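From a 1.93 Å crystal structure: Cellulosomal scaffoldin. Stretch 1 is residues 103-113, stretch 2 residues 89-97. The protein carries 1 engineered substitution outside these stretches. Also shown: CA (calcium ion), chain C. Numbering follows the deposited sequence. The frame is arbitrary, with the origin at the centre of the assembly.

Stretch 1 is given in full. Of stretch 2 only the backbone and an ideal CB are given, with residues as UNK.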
# COMPACT_ATOMS: atom_id res chain seq x y z
N ALA B 103 16.80 -7.17 4.75
CA ALA B 103 16.67 -6.36 3.56
C ALA B 103 15.19 -6.19 3.26
O ALA B 103 14.39 -7.09 3.52
CB ALA B 103 17.36 -7.02 2.39
N ILE B 104 14.83 -5.02 2.73
CA ILE B 104 13.48 -4.78 2.22
C ILE B 104 13.56 -4.80 0.70
O ILE B 104 14.14 -3.91 0.11
CB ILE B 104 12.93 -3.44 2.72
CG1 ILE B 104 12.74 -3.49 4.23
CG2 ILE B 104 11.62 -3.10 2.02
CD1 ILE B 104 12.33 -2.17 4.86
N ASN B 105 13.00 -5.84 0.08
CA ASN B 105 13.09 -5.99 -1.38
C ASN B 105 11.82 -6.62 -1.98
O ASN B 105 10.76 -6.60 -1.34
CB ASN B 105 14.37 -6.76 -1.73
CG ASN B 105 14.48 -8.11 -1.04
OD1 ASN B 105 13.48 -8.78 -0.78
ND2 ASN B 105 15.71 -8.52 -0.74
N LEU B 106 11.91 -7.14 -3.20
CA LEU B 106 10.75 -7.68 -3.90
C LEU B 106 10.10 -8.86 -3.17
O LEU B 106 8.88 -9.00 -3.17
CB LEU B 106 11.13 -8.10 -5.32
CG LEU B 106 10.02 -8.56 -6.27
CD1 LEU B 106 9.05 -7.42 -6.57
CD2 LEU B 106 10.60 -9.10 -7.56
N GLU B 107 10.92 -9.71 -2.54
CA GLU B 107 10.41 -10.90 -1.85
C GLU B 107 9.46 -10.51 -0.72
O GLU B 107 8.47 -11.20 -0.47
CB GLU B 107 11.54 -11.77 -1.30
CG GLU B 107 12.14 -12.73 -2.32
CD GLU B 107 12.65 -12.03 -3.56
OE1 GLU B 107 13.59 -11.21 -3.44
OE2 GLU B 107 12.11 -12.31 -4.66
N ASP B 108 9.77 -9.41 -0.05
CA ASP B 108 8.92 -8.87 1.01
C ASP B 108 7.59 -8.40 0.45
O ASP B 108 6.54 -8.68 1.03
CB ASP B 108 9.63 -7.73 1.71
CG ASP B 108 10.89 -8.17 2.41
OD1 ASP B 108 10.79 -8.96 3.37
OD2 ASP B 108 11.99 -7.76 1.99
N ILE B 109 7.65 -7.72 -0.69
CA ILE B 109 6.43 -7.31 -1.41
C ILE B 109 5.63 -8.53 -1.85
O ILE B 109 4.41 -8.56 -1.66
CB ILE B 109 6.74 -6.43 -2.64
CG1 ILE B 109 7.31 -5.08 -2.17
CG2 ILE B 109 5.49 -6.23 -3.50
CD1 ILE B 109 7.44 -4.01 -3.25
N LEU B 110 6.29 -9.53 -2.42
CA LEU B 110 5.59 -10.72 -2.88
C LEU B 110 4.93 -11.48 -1.73
O LEU B 110 3.86 -12.07 -1.91
CB LEU B 110 6.51 -11.64 -3.68
CG LEU B 110 6.98 -11.05 -5.01
CD1 LEU B 110 8.08 -11.90 -5.62
CD2 LEU B 110 5.81 -10.90 -5.98
N GLU B 111 5.54 -11.43 -0.56
CA GLU B 111 4.99 -12.09 0.61
C GLU B 111 3.62 -11.49 0.99
O GLU B 111 2.69 -12.23 1.30
CB GLU B 111 5.97 -12.00 1.79
CG GLU B 111 5.62 -12.87 2.99
CD GLU B 111 5.58 -14.36 2.68
OE1 GLU B 111 6.22 -14.81 1.70
OE2 GLU B 111 4.90 -15.08 3.43
N ILE B 112 3.53 -10.16 0.95
CA ILE B 112 2.27 -9.46 1.22
C ILE B 112 1.22 -9.76 0.13
O ILE B 112 0.04 -9.97 0.43
CB ILE B 112 2.50 -7.94 1.34
CG1 ILE B 112 3.35 -7.63 2.58
CG2 ILE B 112 1.18 -7.18 1.43
CD1 ILE B 112 4.05 -6.30 2.54
N CYS B 113 1.67 -9.81 -1.11
CA CYS B 113 0.79 -10.01 -2.25
C CYS B 113 0.12 -11.39 -2.28
O CYS B 113 -0.85 -11.58 -3.00
CB CYS B 113 1.54 -9.74 -3.55
SG CYS B 113 1.83 -7.97 -3.82
N UNK B 89 10.91 3.19 12.84
CA UNK B 89 11.21 1.82 12.41
C UNK B 89 10.49 1.50 11.09
O UNK B 89 9.31 1.85 10.92
CB UNK B 89 10.80 0.82 13.49
N UNK B 90 11.20 0.85 10.17
CA UNK B 90 10.66 0.59 8.82
C UNK B 90 10.03 -0.79 8.70
O UNK B 90 10.72 -1.82 8.79
CB UNK B 90 11.77 0.73 7.77
N UNK B 91 8.71 -0.82 8.50
CA UNK B 91 7.99 -2.07 8.29
C UNK B 91 8.32 -2.67 6.93
O UNK B 91 8.63 -1.95 5.98
CB UNK B 91 6.48 -1.84 8.41
N UNK B 92 8.23 -3.99 6.83
CA UNK B 92 8.34 -4.66 5.53
C UNK B 92 9.58 -5.51 5.28
O UNK B 92 9.79 -5.89 4.14
CB UNK B 92 8.27 -3.60 4.43
N UNK B 93 10.40 -5.77 6.30
CA UNK B 93 11.31 -6.92 6.25
C UNK B 93 10.57 -8.11 6.86
O UNK B 93 10.58 -8.31 8.08
CB UNK B 93 12.62 -6.64 6.99
N UNK B 94 9.95 -8.90 5.99
CA UNK B 94 8.96 -9.89 6.38
C UNK B 94 9.59 -11.23 6.76
O UNK B 94 10.60 -11.63 6.19
CB UNK B 94 7.96 -10.09 5.24
N UNK B 95 8.96 -11.92 7.71
CA UNK B 95 9.33 -13.30 8.04
C UNK B 95 8.91 -14.25 6.92
O UNK B 95 7.73 -14.51 6.72
CB UNK B 95 8.69 -13.73 9.36
N UNK B 96 9.91 -14.74 6.18
CA UNK B 96 9.71 -15.64 5.05
C UNK B 96 10.55 -16.88 5.32
O UNK B 96 11.77 -16.78 5.50
CB UNK B 96 10.09 -14.98 3.72
N UNK B 97 9.91 -18.04 5.34
CA UNK B 97 10.57 -19.27 5.77
C UNK B 97 10.92 -19.23 7.25
O UNK B 97 11.89 -19.85 7.67
CB UNK B 97 11.83 -19.51 4.94
CA CA C . 13.31 -9.07 3.62

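The contact is organised around a calcium ion that stretch 1 holds through Ala103 O at 2.3 Å and through Asp108 OD1 and OD2 at 2.5 Å each, and around the first turns of the helix that begins at 106. Both set terms for the segment that runs past them.

Position 89 lies out of reach of stretch 1, which therefore says nothing about its side chain; the deposited residue is Met89.

At position 90 CA-to-CB points toward stretch 1, and the ideal CB already sits 4.2 Å from Ile104 CD1. An apolar group is called for, aliphatic or aromatic, since the neighbour is a bare methyl. The residue is Trp90, whose CB makes the apolar contact with Ile104 CD1 at 4.2 Å.

Position 91 points away, with nothing of stretch 1 near its CB, so many residues would fit this side of the contact. It is Ala91, which meets stretch 1 through its backbone, O lying 3.9 Å from Ile104 CD1.

Position 92 is decided by its backbone. With phi 111° and psi 10°, a CB would be jammed against the carbonyl O of the residue before; it would also stand 4.2 Å from Ile104 CG2. Gly92 answers this, and its bare backbone passes close to the helix, with O 3.1 Å from Asp108 CB.

Position 93 has a sideways CB, 3.9 Å from Ala103 O, and the calcium lies within reach of a short side chain. The ion wants oxygen: aspartate is the natural candidate, with asparagine or a longer glutamate conceivable. Asp93 takes chi1 near t and binds the calcium through OD1 at 2.3 Å. The 3.0 Å between its OD1 and Ala103 O is not a hydrogen bond; two oxygens come that close because both bind the same ion.

At position 94 the backbone does the polar work, which rules out proline but otherwise leaves the side chain free of that duty: N donates to Asp108 OD1 at 2.8 Å and 167°, so one carboxylate oxygen serves both ion and loop. Its O accepts from a water that also binds the calcium. The CB points toward the helix, 4.3 Å from Glu111 CG, with Ile112 farther along, which suits an apolar chain of some length; methionine fits well, and leucine is a shorter alternative. Met94, m at all three chi angles, brings CE to 4.2 Å from Ile112 CG1.

Position 95 points away from stretch 1 and tolerates much; it is Ala95.

Position 96 points toward the helix, its CB 4.4 Å from Glu111 OE1. Either a polar partner for that carboxylate or an aliphatic chain lying along the helix is plausible. The choice is aliphatic: Ile96 reaches in with CD1, 3.6 Å from Glu107 O and 4.0 Å from Asp108 OD1, and CG1 packs 3.8 Å from Glu111 OE1.

Position 97 makes no contact, but its positive phi of 67° favours glycine, and Gly97 is found.

Stretch 2, residues 89-97: MWAGDMAIG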
# COMPACT_ATOMS: atom_id res chain seq x y z
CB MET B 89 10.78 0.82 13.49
CG MET B 89 11.63 0.87 14.75
SD MET B 89 13.31 0.27 14.47
CE MET B 89 12.96 -1.47 14.26
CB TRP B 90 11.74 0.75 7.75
CG TRP B 90 12.47 2.07 7.79
CD1 TRP B 90 12.07 3.22 8.42
CD2 TRP B 90 13.71 2.37 7.15
NE1 TRP B 90 13.00 4.21 8.21
CE2 TRP B 90 14.02 3.72 7.44
CE3 TRP B 90 14.61 1.63 6.37
CZ2 TRP B 90 15.17 4.34 6.98
CZ3 TRP B 90 15.76 2.25 5.90
CH2 TRP B 90 16.03 3.59 6.21
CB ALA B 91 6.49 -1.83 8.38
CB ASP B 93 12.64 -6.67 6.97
CG ASP B 93 13.59 -7.85 6.85
OD1 ASP B 93 13.40 -8.65 5.91
OD2 ASP B 93 14.53 -7.99 7.68
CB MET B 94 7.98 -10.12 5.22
CG MET B 94 7.36 -8.86 4.65
SD MET B 94 6.44 -7.90 5.88
CE MET B 94 5.07 -9.01 6.16
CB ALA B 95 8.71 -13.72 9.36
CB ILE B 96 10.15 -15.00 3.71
CG1 ILE B 96 9.43 -13.67 3.49
CG2 ILE B 96 9.87 -15.94 2.55
CD1 ILE B 96 10.04 -12.81 2.39
O HOH W 1 12.79 -11.27 4.57
O HOH W 2 13.54 -10.31 1.60
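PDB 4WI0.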